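Histidine kinase (Synechocystis sp., PDB 5DFY) probably acts as a light-sensing histidine kinase, of which this chain is the photochromic GAF domain that carries covalently bound phycocyanobilin. Local coordinates at residues D60-L65 with H183-I188; S67-L72 with Q91-L96; I148-T153 with R175-R180. One frame throughout, in Å; residues are numbered along the deposited sequence. Where two conformers were deposited one is given.

How the contacts relate
All three contacts belong to one bilin-binding GAF domain. Contact 1 pairs the first and last helices on one face of the antiparallel sheet, contact 2 ties strand 70-76 to the loop after strand 82-89, and contact 3 joins strand 150-158 to the lead-in of helix 179-203. Their centres lie about 12 Å (contacts 1 and 3), 14 Å (contacts 2 and 3) and 15 Å (contacts 1 and 2) apart. Val62 CG1 meets Val71 CG2 at 3.6 Å, Leu185 CD2 lies 3.6 Å from Leu152 O, and Ser67 O 3.5 Å from Arg175 NH1. Thr153 hydrogen-bonds phycocyanobilin; the side chain of Leu72 is about 5 Å from phycocyanobilin, the side chain of Leu185 about 9 Å from phycocyanobilin.

Contact 1 of 3, residues D60-L65 with H183-I188; sequences DEVRHL and HLLHQI
The two terminal helices of the GAF domain, 50-66 and 179-203, run side by side on one face of the central sheet, and Val62, Leu65, Leu185 and Ile188 carry their contact. The local axes are 11.3 Å apart at closest approach, and their N-to-C directions differ by 168°, so the pair is nearly antiparallel. Val62 sits opposite Leu185 in the register, with 7.4 Å between their CA atoms. Both methyls of Val62 straddle one methyl of Leu185: CG1 and CG2 each lie 3.7 Å from Leu185 CD1, and the two side chains cross at about a right angle. CG2 of Val62 does double duty, since it also meets Ile188 CG2 at 3.7 Å. Ile188 reaches both neighbours through its two branches. With chi1 at -69°, CG2 is anti to the backbone N and turns to Val62, whereas the CG1 arm carries CD1 to within 4.0 Å of Leu65 CD1. Toward the outer margin, Leu65 CD1 touches Leu184 CD2 more loosely, at 4.4 Å. No hydrogen bond joins the two segments; the contact is apolar, apart from the Glu61 carboxylate passing near Ile188. Beneath it, Val62 packs on Val71 of strand 70-76, while Leu185 and Ile188 rest on Leu166 of strand 161-170. On helix 179-203, Leu184 also packs against Phe205 of the second subunit. Antiparallel terminal helices laid against a sheet whose other side holds the chromophore are characteristic of bilin-binding GAF domains.

Contact 2 of 3, residues S67-L72 with Q91-L96; sequences SCDRVL and QMWEPL
Arg70 reaches Glu94 and Leu96 because its CG stands anti to the backbone N (chi1 -160°) and its chain, extended through chi2, bends at chi3 (-46°), which swings the guanidinium against the loop. There NH2 donates to Glu94 O at 3.1 Å with an N-H...O angle of 179°. The acceptor lies in the guanidinium plane, while the donor is slightly tilted from the carbonyl plane. A water bridges the same two groups, accepting from Arg70 NH1 at 2.9 Å and donating to Glu94 O at 2.8 Å, so this one carbonyl takes two bonds and fixes the edge of the guanidinium. Leu96 CG packs over one face, 3.7 Å from Arg70 NH2. Outside the two segments, a salt bridge from NH2 to Glu87 and a bond from NH1 to Phe146 O complete the grip; Glu87 also accepts from the backbone N of Leu96, so one carboxylate serves both sides. Asp69 and Arg70 both pair with Tyr169 of strand 161-170, a classic beta bulge at the start of strand 70-76; Tyr169 itself binds the chromophore. Ahead of Arg70, the Asp69 side chain approaches the indole of Trp93 obliquely, its CB 3.4 Å from Trp93 NE1, with carboxylate and ring planes well inclined; OD2 of Asp69 accepts from Asn171 N. Farther along the strand, Leu72 CD1 meets Leu96 CD1 at 3.9 Å, the two side chains crossing at about a right angle.

Contact 3 of 3, residues I148-T153 with R175-R180; sequences IRAFLT and RHWQAR. With CYC (phycocyanobilin), chain B.
Strand residues Ala150 and Leu152 face the irregular run Arg175-Trp177, with CA atoms 5.9 Å apart for Ala150 and Arg175 and 7.5 Å for Leu152 and Trp177. The extended backbone turns Ala150 and Leu152 toward this run and points Phe151, between them, away. On the opposing side the chain remains non-helical until Gln178, the N-cap residue of helix 179-203. Trp177 dominates the interface. Its chi1 of -57° sets CG anti to the carbonyl carbon, and the indole lies against the strand. Leu152 CB sits over the six-membered ring, 3.9 Å from its centroid and only 8° off the ring normal, a CH-pi contact over the face; Leu152 CD2 adds a touch at 3.9 Å to Trp177 CE3. The opposite indole face receives Arg175 CD near the rim, so the ring is held between an aliphatic carbon of the strand and the stem of its own segment's arginine. Trp177 NE1 passes 3.1 Å from Phe151 O at a poor angle, without a hydrogen bond; its N-H is used by Val127 O on the edge strand 125-127. In this GAF domain the tryptophan spans the neighbouring strands 125-127 and 150-158 just ahead of the last helix, packing on Ala126 and Leu152. Arg149 and Ala150 both face Gln170 in a classic beta bulge. Alongside it, Ala150 CB lies 4.0 Å from Arg175 CB, and the extended Arg175 chain ends in a salt bridge to Glu181, with a further bond to Gln170. On the chromophore side, Thr153 OG1 donates to OB of phycocyanobilin at 2.9 Å. Tyr169, Asp108 and His139 are among the residues that also hydrogen-bond the chromophore, which is covalently attached at Cys138.

Contact 1 of 3, residues D60-L65 with H183-I188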
loop_
_atom_site.group_PDB
_atom_site.type_symbol
_atom_site.label_atom_id
_atom_site.label_comp_id
_atom_site.label_asym_id
_atom_site.label_seq_id
_atom_site.Cartn_x
_atom_site.Cartn_y
_atom_site.Cartn_z
ATOM N N ASP A 60 -14.249 -15.002 6.270
ATOM C CA ASP A 60 -15.199 -16.003 5.791
ATOM C C ASP A 60 -14.762 -16.562 4.436
ATOM O O ASP A 60 -14.919 -17.755 4.163
ATOM C CB ASP A 60 -16.613 -15.423 5.647
ATOM C CG ASP A 60 -17.290 -15.128 6.984
ATOM O OD1 ASP A 60 -16.811 -15.566 8.063
ATOM O OD2 ASP A 60 -18.348 -14.454 6.948
ATOM N N GLU A 61 -14.204 -15.706 3.580
ATOM C CA GLU A 61 -13.707 -16.149 2.288
ATOM C C GLU A 61 -12.567 -17.165 2.452
ATOM O O GLU A 61 -12.570 -18.211 1.800
ATOM C CB GLU A 61 -13.261 -14.931 1.457
ATOM C CG GLU A 61 -12.606 -15.280 0.115
ATOM C CD GLU A 61 -12.068 -14.049 -0.630
ATOM O OE1 GLU A 61 -11.523 -13.120 0.015
ATOM O OE2 GLU A 61 -12.186 -14.023 -1.872
ATOM N N VAL A 62 -11.618 -16.870 3.338
ATOM C CA VAL A 62 -10.517 -17.790 3.598
ATOM C C VAL A 62 -11.054 -19.134 4.075
ATOM O O VAL A 62 -10.637 -20.186 3.599
ATOM C CB VAL A 62 -9.535 -17.219 4.623
ATOM C CG1 VAL A 62 -8.499 -18.258 5.011
ATOM C CG2 VAL A 62 -8.887 -15.960 4.068
ATOM N N ARG A 63 -11.981 -19.097 5.024
ATOM C CA ARG A 63 -12.446 -20.329 5.640
ATOM C C ARG A 63 -13.158 -21.162 4.583
ATOM O O ARG A 63 -13.002 -22.380 4.545
ATOM C CB ARG A 63 -13.372 -20.049 6.825
ATOM C CG ARG A 63 -13.736 -21.348 7.571
ATOM C CD ARG A 63 -14.257 -21.089 8.974
ATOM N NE ARG A 63 -15.514 -20.350 9.010
ATOM C CZ ARG A 63 -16.724 -20.891 8.855
ATOM N NH1 ARG A 63 -16.859 -22.189 8.615
ATOM N NH2 ARG A 63 -17.804 -20.125 8.940
ATOM N N HIS A 64 -13.913 -20.473 3.735
ATOM C CA HIS A 64 -14.619 -21.083 2.616
ATOM C C HIS A 64 -13.643 -21.679 1.585
ATOM O O HIS A 64 -13.766 -22.848 1.208
ATOM C CB HIS A 64 -15.535 -20.032 1.983
ATOM C CG HIS A 64 -16.404 -20.560 0.887
ATOM N ND1 HIS A 64 -16.438 -19.999 -0.372
ATOM C CD2 HIS A 64 -17.278 -21.592 0.866
ATOM C CE1 HIS A 64 -17.292 -20.670 -1.125
ATOM N NE2 HIS A 64 -17.816 -21.641 -0.398
ATOM N N LEU A 65 -12.655 -20.903 1.153
ATOM C CA LEU A 65 -11.750 -21.373 0.109
ATOM C C LEU A 65 -10.808 -22.468 0.547
ATOM O O LEU A 65 -10.506 -23.369 -0.240
ATOM C CB LEU A 65 -10.919 -20.218 -0.451
ATOM C CG LEU A 65 -11.715 -19.158 -1.205
ATOM C CD1 LEU A 65 -10.789 -18.003 -1.590
ATOM C CD2 LEU A 65 -12.360 -19.738 -2.446
ATOM N N HIS A 183 0.375 -19.686 -1.321
ATOM C CA HIS A 183 0.430 -18.566 -2.266
ATOM C C HIS A 183 -0.889 -17.807 -2.302
ATOM O O HIS A 183 -0.911 -16.580 -2.415
ATOM C CB HIS A 183 0.762 -19.063 -3.664
ATOM C CG HIS A 183 2.028 -19.847 -3.717
ATOM N ND1 HIS A 183 2.264 -20.832 -4.659
ATOM C CD2 HIS A 183 3.117 -19.809 -2.926
ATOM C CE1 HIS A 183 3.456 -21.355 -4.441
ATOM N NE2 HIS A 183 3.992 -20.757 -3.393
ATOM N N LEU A 184 -1.992 -18.545 -2.218
ATOM C CA LEU A 184 -3.313 -17.941 -2.250
ATOM C C LEU A 184 -3.551 -17.083 -1.008
ATOM O O LEU A 184 -3.992 -15.946 -1.103
ATOM C CB LEU A 184 -4.395 -19.024 -2.359
ATOM C CG LEU A 184 -5.826 -18.503 -2.214
ATOM C CD1 LEU A 184 -6.212 -17.547 -3.335
ATOM C CD2 LEU A 184 -6.755 -19.692 -2.172
ATOM N N LEU A 185 -3.259 -17.624 0.167
ATOM C CA LEU A 185 -3.526 -16.871 1.391
ATOM C C LEU A 185 -2.655 -15.617 1.438
ATOM O O LEU A 185 -3.090 -14.556 1.891
ATOM C CB LEU A 185 -3.313 -17.732 2.634
ATOM C CG LEU A 185 -3.827 -17.086 3.920
ATOM C CD1 LEU A 185 -5.305 -16.810 3.841
ATOM C CD2 LEU A 185 -3.528 -17.984 5.096
ATOM N N HIS A 186 -1.428 -15.740 0.942
ATOM C CA HIS A 186 -0.519 -14.599 0.856
ATOM C C HIS A 186 -1.172 -13.453 0.064
ATOM O O HIS A 186 -1.126 -12.296 0.484
ATOM C CB HIS A 186 0.805 -15.019 0.193
ATOM C CG HIS A 186 1.845 -13.939 0.191
ATOM N ND1 HIS A 186 2.895 -13.912 1.074
ATOM C CD2 HIS A 186 1.980 -12.849 -0.600
ATOM C CE1 HIS A 186 3.624 -12.821 0.856
ATOM N NE2 HIS A 186 3.101 -12.174 -0.161
ATOM N N GLN A 187 -1.811 -13.780 -1.058
ATOM C CA GLN A 187 -2.469 -12.744 -1.855
ATOM C C GLN A 187 -3.773 -12.233 -1.223
ATOM O O GLN A 187 -4.090 -11.050 -1.335
ATOM C CB GLN A 187 -2.752 -13.239 -3.269
ATOM C CG GLN A 187 -1.491 -13.481 -4.105
ATOM C CD GLN A 187 -0.550 -12.294 -4.093
ATOM O OE1 GLN A 187 -0.974 -11.132 -4.135
ATOM N NE2 GLN A 187 0.742 -12.575 -3.991
ATOM N N ILE A 188 -4.541 -13.118 -0.594
ATOM C CA ILE A 188 -5.743 -12.666 0.104
ATOM C C ILE A 188 -5.352 -11.643 1.174
ATOM O O ILE A 188 -6.028 -10.620 1.376
ATOM C CB ILE A 188 -6.514 -13.863 0.730
ATOM C CG1 ILE A 188 -7.111 -14.699 -0.388
ATOM C CG2 ILE A 188 -7.622 -13.375 1.677
ATOM C CD1 ILE A 188 -7.738 -15.973 0.060
#

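Contact 2 of 3, residues S67-L72 with Q91-L96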
loop_
_atom_site.group_PDB
_atom_site.type_symbol
_atom_site.label_atom_id
_atom_site.label_comp_id
_atom_site.label_asym_id
_atom_site.label_seq_id
_atom_site.Cartn_x
_atom_site.Cartn_y
_atom_site.Cartn_z
ATOM N N SER A 67 -11.317 -24.417 3.300
ATOM C CA SER A 67 -11.981 -25.447 4.089
ATOM C C SER A 67 -11.215 -25.725 5.378
ATOM O O SER A 67 -11.025 -26.877 5.763
ATOM C CB SER A 67 -12.119 -26.739 3.282
ATOM O OG SER A 67 -12.974 -26.543 2.179
ATOM N N CYS A 68 -10.755 -24.674 6.034
ATOM C CA CYS A 68 -10.108 -24.802 7.330
ATOM C C CYS A 68 -11.178 -24.598 8.411
ATOM O O CYS A 68 -12.340 -24.342 8.104
ATOM C CB CYS A 68 -8.952 -23.815 7.480
ATOM S SG CYS A 68 -9.381 -22.074 7.299
ATOM N N ASP A 69 -10.782 -24.741 9.666
ATOM C CA ASP A 69 -11.732 -24.719 10.776
ATOM C C ASP A 69 -11.921 -23.342 11.400
ATOM O O ASP A 69 -13.014 -23.002 11.859
ATOM C CB ASP A 69 -11.281 -25.708 11.838
ATOM C CG ASP A 69 -11.315 -27.131 11.337
ATOM O OD1 ASP A 69 -12.326 -27.500 10.694
ATOM O OD2 ASP A 69 -10.339 -27.858 11.566
ATOM N N ARG A 70 -10.854 -22.538 11.401
ATOM C CA ARG A 70 -10.891 -21.202 12.004
ATOM C C ARG A 70 -10.016 -20.273 11.184
ATOM O O ARG A 70 -9.025 -20.715 10.644
ATOM C CB ARG A 70 -10.399 -21.206 13.442
ATOM C CG ARG A 70 -10.851 -20.000 14.245
ATOM C CD ARG A 70 -10.099 -19.783 15.552
ATOM N NE ARG A 70 -9.896 -20.971 16.394
ATOM C CZ ARG A 70 -10.766 -21.457 17.276
ATOM N NH1 ARG A 70 -10.423 -22.530 17.958
ATOM N NH2 ARG A 70 -11.951 -20.902 17.476
ATOM N N VAL A 71 -10.409 -19.003 11.098
ATOM C CA VAL A 71 -9.576 -17.947 10.511
ATOM C C VAL A 71 -9.541 -16.798 11.501
ATOM O O VAL A 71 -10.573 -16.441 12.082
ATOM C CB VAL A 71 -10.111 -17.481 9.170
ATOM C CG1 VAL A 71 -9.296 -16.307 8.628
ATOM C CG2 VAL A 71 -10.154 -18.626 8.182
ATOM N N LEU A 72 -8.358 -16.213 11.697
ATOM C CA LEU A 72 -8.196 -15.101 12.623
ATOM C C LEU A 72 -7.470 -13.941 11.956
ATOM O O LEU A 72 -6.532 -14.135 11.157
ATOM C CB LEU A 72 -7.429 -15.494 13.873
ATOM C CG LEU A 72 -8.058 -16.578 14.763
ATOM C CD1 LEU A 72 -7.063 -17.105 15.779
ATOM C CD2 LEU A 72 -9.296 -16.006 15.434
ATOM N N GLN A 91 -19.182 -23.895 13.190
ATOM C CA GLN A 91 -20.021 -23.978 14.385
ATOM C C GLN A 91 -19.620 -25.094 15.363
ATOM O O GLN A 91 -19.938 -25.009 16.567
ATOM C CB GLN A 91 -21.484 -24.166 14.004
ATOM C CG GLN A 91 -21.793 -25.500 13.417
ATOM C CD GLN A 91 -23.251 -25.589 12.991
ATOM O OE1 GLN A 91 -24.156 -25.420 13.806
ATOM N NE2 GLN A 91 -23.473 -25.831 11.714
ATOM N N MET A 92 -18.942 -26.127 14.871
ATOM C CA MET A 92 -18.615 -27.271 15.724
ATOM C C MET A 92 -17.496 -27.009 16.732
ATOM O O MET A 92 -17.251 -27.835 17.622
ATOM C CB MET A 92 -18.237 -28.507 14.881
ATOM C CG MET A 92 -16.969 -28.356 14.091
ATOM S SD MET A 92 -16.555 -29.764 13.033
ATOM C CE MET A 92 -15.985 -30.954 14.248
ATOM N N TRP A 93 -16.803 -25.872 16.606
ATOM C CA TRP A 93 -15.701 -25.530 17.497
ATOM C C TRP A 93 -16.057 -24.424 18.456
ATOM O O TRP A 93 -16.788 -23.496 18.098
ATOM C CB TRP A 93 -14.475 -25.082 16.689
ATOM C CG TRP A 93 -14.161 -25.965 15.547
ATOM C CD1 TRP A 93 -14.430 -25.706 14.238
ATOM C CD2 TRP A 93 -13.567 -27.272 15.584
ATOM N NE1 TRP A 93 -14.032 -26.757 13.454
ATOM C CE2 TRP A 93 -13.481 -27.724 14.252
ATOM C CE3 TRP A 93 -13.079 -28.101 16.610
ATOM C CZ2 TRP A 93 -12.946 -28.957 13.923
ATOM C CZ3 TRP A 93 -12.544 -29.321 16.273
ATOM C CH2 TRP A 93 -12.496 -29.745 14.943
ATOM N N GLU A 94 -15.513 -24.490 19.662
ATOM C CA GLU A 94 -15.663 -23.385 20.609
ATOM C C GLU A 94 -15.032 -22.126 20.006
ATOM O O GLU A 94 -13.885 -22.163 19.571
ATOM C CB GLU A 94 -15.023 -23.732 21.957
ATOM C CG GLU A 94 -15.072 -22.549 22.930
ATOM C CD GLU A 94 -14.727 -22.877 24.389
ATOM O OE1 GLU A 94 -14.701 -24.053 24.769
ATOM O OE2 GLU A 94 -14.468 -21.917 25.137
ATOM N N PRO A 95 -15.782 -21.019 19.975
ATOM C CA PRO A 95 -15.192 -19.796 19.409
ATOM C C PRO A 95 -14.241 -19.141 20.380
ATOM O O PRO A 95 -14.372 -19.344 21.598
ATOM C CB PRO A 95 -16.404 -18.907 19.155
ATOM C CG PRO A 95 -17.389 -19.329 20.218
ATOM C CD PRO A 95 -17.171 -20.817 20.397
ATOM N N LEU A 96 -13.272 -18.384 19.860
ATOM C CA LEU A 96 -12.411 -17.581 20.725
ATOM C C LEU A 96 -13.107 -16.301 21.126
ATOM O O LEU A 96 -12.852 -15.790 22.221
ATOM C CB LEU A 96 -11.088 -17.250 20.037
ATOM C CG LEU A 96 -10.230 -18.428 19.596
ATOM C CD1 LEU A 96 -8.874 -17.917 19.134
ATOM C CD2 LEU A 96 -10.080 -19.474 20.678
HETATM O O HOH W 1 -11.761 -23.830 20.113
#

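Contact 3 of 3, residues I148-T153 with R175-R180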
loop_
_atom_site.group_PDB
_atom_site.type_symbol
_atom_site.label_atom_id
_atom_site.label_comp_id
_atom_site.label_asym_id
_atom_site.label_seq_id
_atom_site.Cartn_x
_atom_site.Cartn_y
_atom_site.Cartn_z
ATOM N N ILE A 148 -5.427 -25.255 17.982
ATOM C CA ILE A 148 -4.723 -25.182 16.710
ATOM C C ILE A 148 -3.861 -26.431 16.542
ATOM O O ILE A 148 -2.890 -26.615 17.272
ATOM C CB ILE A 148 -3.831 -23.930 16.632
ATOM C CG1 ILE A 148 -4.701 -22.664 16.685
ATOM C CG2 ILE A 148 -3.050 -23.953 15.335
ATOM C CD1 ILE A 148 -3.922 -21.371 16.947
ATOM N N ARG A 149 -4.222 -27.299 15.605
ATOM C CA ARG A 149 -3.416 -28.471 15.300
ATOM C C ARG A 149 -2.475 -28.222 14.128
ATOM O O ARG A 149 -1.421 -28.837 14.032
ATOM C CB ARG A 149 -4.306 -29.663 14.986
ATOM C CG ARG A 149 -3.547 -30.960 14.701
ATOM C CD ARG A 149 -2.778 -31.461 15.932
ATOM N NE ARG A 149 -2.031 -32.656 15.582
ATOM C CZ ARG A 149 -2.566 -33.872 15.507
ATOM N NH1 ARG A 149 -3.850 -34.074 15.798
ATOM N NH2 ARG A 149 -1.812 -34.895 15.142
ATOM N N ALA A 150 -2.893 -27.347 13.213
ATOM C CA ALA A 150 -2.114 -27.011 12.008
ATOM C C ALA A 150 -2.425 -25.562 11.695
ATOM O O ALA A 150 -3.546 -25.138 11.919
ATOM C CB ALA A 150 -2.482 -27.882 10.825
ATOM N N PHE A 151 -1.458 -24.787 11.201
ATOM C CA PHE A 151 -1.757 -23.388 10.881
ATOM C C PHE A 151 -0.985 -22.890 9.690
ATOM O O PHE A 151 0.092 -23.375 9.376
ATOM C CB PHE A 151 -1.506 -22.468 12.087
ATOM C CG PHE A 151 -0.069 -22.314 12.501
ATOM C CD1 PHE A 151 0.749 -21.370 11.886
ATOM C CD2 PHE A 151 0.448 -23.061 13.548
ATOM C CE1 PHE A 151 2.073 -21.204 12.277
ATOM C CE2 PHE A 151 1.773 -22.896 13.954
ATOM C CZ PHE A 151 2.590 -21.968 13.317
ATOM N N LEU A 152 -1.549 -21.878 9.059
ATOM C CA LEU A 152 -0.902 -21.178 7.970
ATOM C C LEU A 152 -1.108 -19.686 8.265
ATOM O O LEU A 152 -2.247 -19.208 8.240
ATOM C CB LEU A 152 -1.515 -21.590 6.642
ATOM C CG LEU A 152 -1.153 -20.800 5.385
ATOM C CD1 LEU A 152 0.305 -20.562 5.239
ATOM C CD2 LEU A 152 -1.726 -21.508 4.183
ATOM N N THR A 153 -0.031 -18.962 8.581
ATOM C CA THR A 153 -0.165 -17.591 9.032
ATOM C C THR A 153 0.710 -16.714 8.144
ATOM O O THR A 153 1.888 -16.989 7.952
ATOM C CB THR A 153 0.180 -17.482 10.543
ATOM O OG1 THR A 153 -0.769 -18.282 11.270
ATOM C CG2 THR A 153 0.102 -16.056 11.053
ATOM N N ARG A 175 -2.599 -31.146 8.884
ATOM C CA ARG A 175 -2.913 -30.769 7.530
ATOM C C ARG A 175 -1.642 -30.435 6.801
ATOM O O ARG A 175 -0.919 -29.533 7.225
ATOM C CB ARG A 175 -3.844 -29.560 7.500
ATOM C CG ARG A 175 -4.179 -29.110 6.112
ATOM C CD ARG A 175 -5.290 -28.096 6.128
ATOM N NE ARG A 175 -5.599 -27.686 4.775
ATOM C CZ ARG A 175 -6.674 -27.019 4.408
ATOM N NH1 ARG A 175 -7.573 -26.650 5.307
ATOM N NH2 ARG A 175 -6.850 -26.711 3.134
ATOM N N HIS A 176 -1.402 -31.103 5.685
ATOM C CA HIS A 176 -0.268 -30.736 4.846
ATOM C C HIS A 176 -0.676 -29.589 3.943
ATOM O O HIS A 176 -1.447 -29.788 3.011
ATOM C CB HIS A 176 0.214 -31.903 4.003
ATOM C CG HIS A 176 1.362 -31.543 3.109
ATOM N ND1 HIS A 176 1.422 -31.904 1.779
ATOM C CD2 HIS A 176 2.485 -30.827 3.355
ATOM C CE1 HIS A 176 2.542 -31.441 1.250
ATOM N NE2 HIS A 176 3.203 -30.781 2.183
ATOM N N TRP A 177 -0.165 -28.394 4.239
ATOM C CA TRP A 177 -0.494 -27.214 3.465
ATOM C C TRP A 177 0.218 -27.236 2.118
ATOM O O TRP A 177 1.428 -27.428 2.072
ATOM C CB TRP A 177 -0.109 -25.957 4.227
ATOM C CG TRP A 177 -0.752 -25.831 5.593
ATOM C CD1 TRP A 177 -0.173 -26.102 6.799
ATOM C CD2 TRP A 177 -2.082 -25.388 5.879
ATOM N NE1 TRP A 177 -1.055 -25.841 7.819
ATOM C CE2 TRP A 177 -2.235 -25.403 7.275
ATOM C CE3 TRP A 177 -3.162 -24.977 5.086
ATOM C CZ2 TRP A 177 -3.420 -25.032 7.897
ATOM C CZ3 TRP A 177 -4.330 -24.612 5.708
ATOM C CH2 TRP A 177 -4.447 -24.627 7.096
ATOM N N GLN A 178 -0.538 -27.053 1.039
ATOM C CA GLN A 178 0.014 -27.092 -0.307
ATOM C C GLN A 178 0.619 -25.738 -0.644
ATOM O O GLN A 178 0.143 -24.713 -0.184
ATOM C CB GLN A 178 -1.054 -27.448 -1.334
ATOM C CG GLN A 178 -1.755 -28.798 -1.122
ATOM C CD GLN A 178 -0.788 -29.984 -1.000
ATOM O OE1 GLN A 178 -0.931 -30.827 -0.110
ATOM N NE2 GLN A 178 0.192 -30.054 -1.901
ATOM N N ALA A 179 1.672 -25.748 -1.455
ATOM C CA ALA A 179 2.341 -24.517 -1.857
ATOM C C ALA A 179 1.348 -23.518 -2.441
ATOM O O ALA A 179 1.471 -22.311 -2.233
ATOM C CB ALA A 179 3.446 -24.816 -2.859
ATOM N N ARG A 180 0.362 -24.029 -3.171
ATOM C CA ARG A 180 -0.655 -23.183 -3.784
ATOM C C ARG A 180 -1.479 -22.459 -2.724
ATOM O O ARG A 180 -1.736 -21.260 -2.836
ATOM C CB ARG A 180 -1.571 -24.014 -4.686
ATOM C CG ARG A 180 -2.863 -23.313 -5.072
ATOM C CD ARG A 180 -3.812 -24.261 -5.789
ATOM N NE ARG A 180 -4.178 -25.402 -4.954
ATOM C CZ ARG A 180 -5.271 -25.455 -4.200
ATOM N NH1 ARG A 180 -6.111 -24.429 -4.173
ATOM N NH2 ARG A 180 -5.525 -26.534 -3.473
HETATM C CHA CYC B . 6.940 -18.054 17.227
HETATM N NA CYC B . 4.561 -17.217 17.523
HETATM C C1A CYC B . 5.754 -17.626 16.769
HETATM C C2A CYC B . 5.401 -17.496 15.315
HETATM C C3A CYC B . 4.039 -17.028 15.200
HETATM C C4A CYC B . 3.519 -16.868 16.568
HETATM C CMA CYC B . 3.332 -16.758 13.898
HETATM C CAA CYC B . 6.380 -17.748 14.182
HETATM C CBA CYC B . 7.162 -16.417 14.133
HETATM C CGA CYC B . 8.324 -16.342 13.144
HETATM O O1A CYC B . 8.765 -17.399 12.639
HETATM O O2A CYC B . 8.874 -15.227 12.842
HETATM C CHB CYC B . 2.206 -16.356 17.049
HETATM N NB CYC B . 0.734 -17.464 15.345
HETATM C C1B CYC B . 1.072 -16.439 16.372
HETATM C C2B CYC B . -0.083 -15.550 16.537
HETATM C C3B CYC B . -1.104 -15.977 15.678
HETATM C C4B CYC B . -0.660 -17.176 14.933
HETATM C CMB CYC B . -0.104 -14.381 17.498
HETATM C CAB CYC B . -2.480 -15.342 15.517
HETATM C CBB CYC B . -2.608 -14.715 14.137
HETATM O OB CYC B . -1.250 -17.835 14.110
HETATM N NC CYC B . 4.545 -17.677 22.154
HETATM C C1C CYC B . 3.662 -17.738 23.019
HETATM C C2C CYC B . 4.393 -17.841 24.571
HETATM C C3C CYC B . 5.596 -17.359 24.406
HETATM C C4C CYC B . 5.925 -17.705 22.861
HETATM C CMC CYC B . 3.490 -17.142 25.651
HETATM C CAC CYC B . 6.780 -17.915 25.375
HETATM C CBC CYC B . 6.592 -17.322 26.752
HETATM O OC CYC B . 2.460 -17.728 22.839
HETATM C CHD CYC B . 7.150 -17.847 22.333
HETATM N ND CYC B . 6.588 -17.768 19.818
HETATM C C1D CYC B . 7.407 -18.059 20.875
HETATM C C2D CYC B . 8.568 -18.609 20.413
HETATM C C3D CYC B . 8.488 -18.653 19.060
HETATM C C4D CYC B . 7.254 -18.126 18.693
HETATM C CMD CYC B . 9.713 -19.046 21.316
HETATM C CAD CYC B . 9.544 -19.177 18.120
HETATM C CBD CYC B . 9.219 -20.590 17.680
HETATM C CGD CYC B . 9.305 -21.531 18.869
HETATM O O1D CYC B . 8.267 -22.047 19.367
HETATM O O2D CYC B . 10.421 -21.809 19.388
#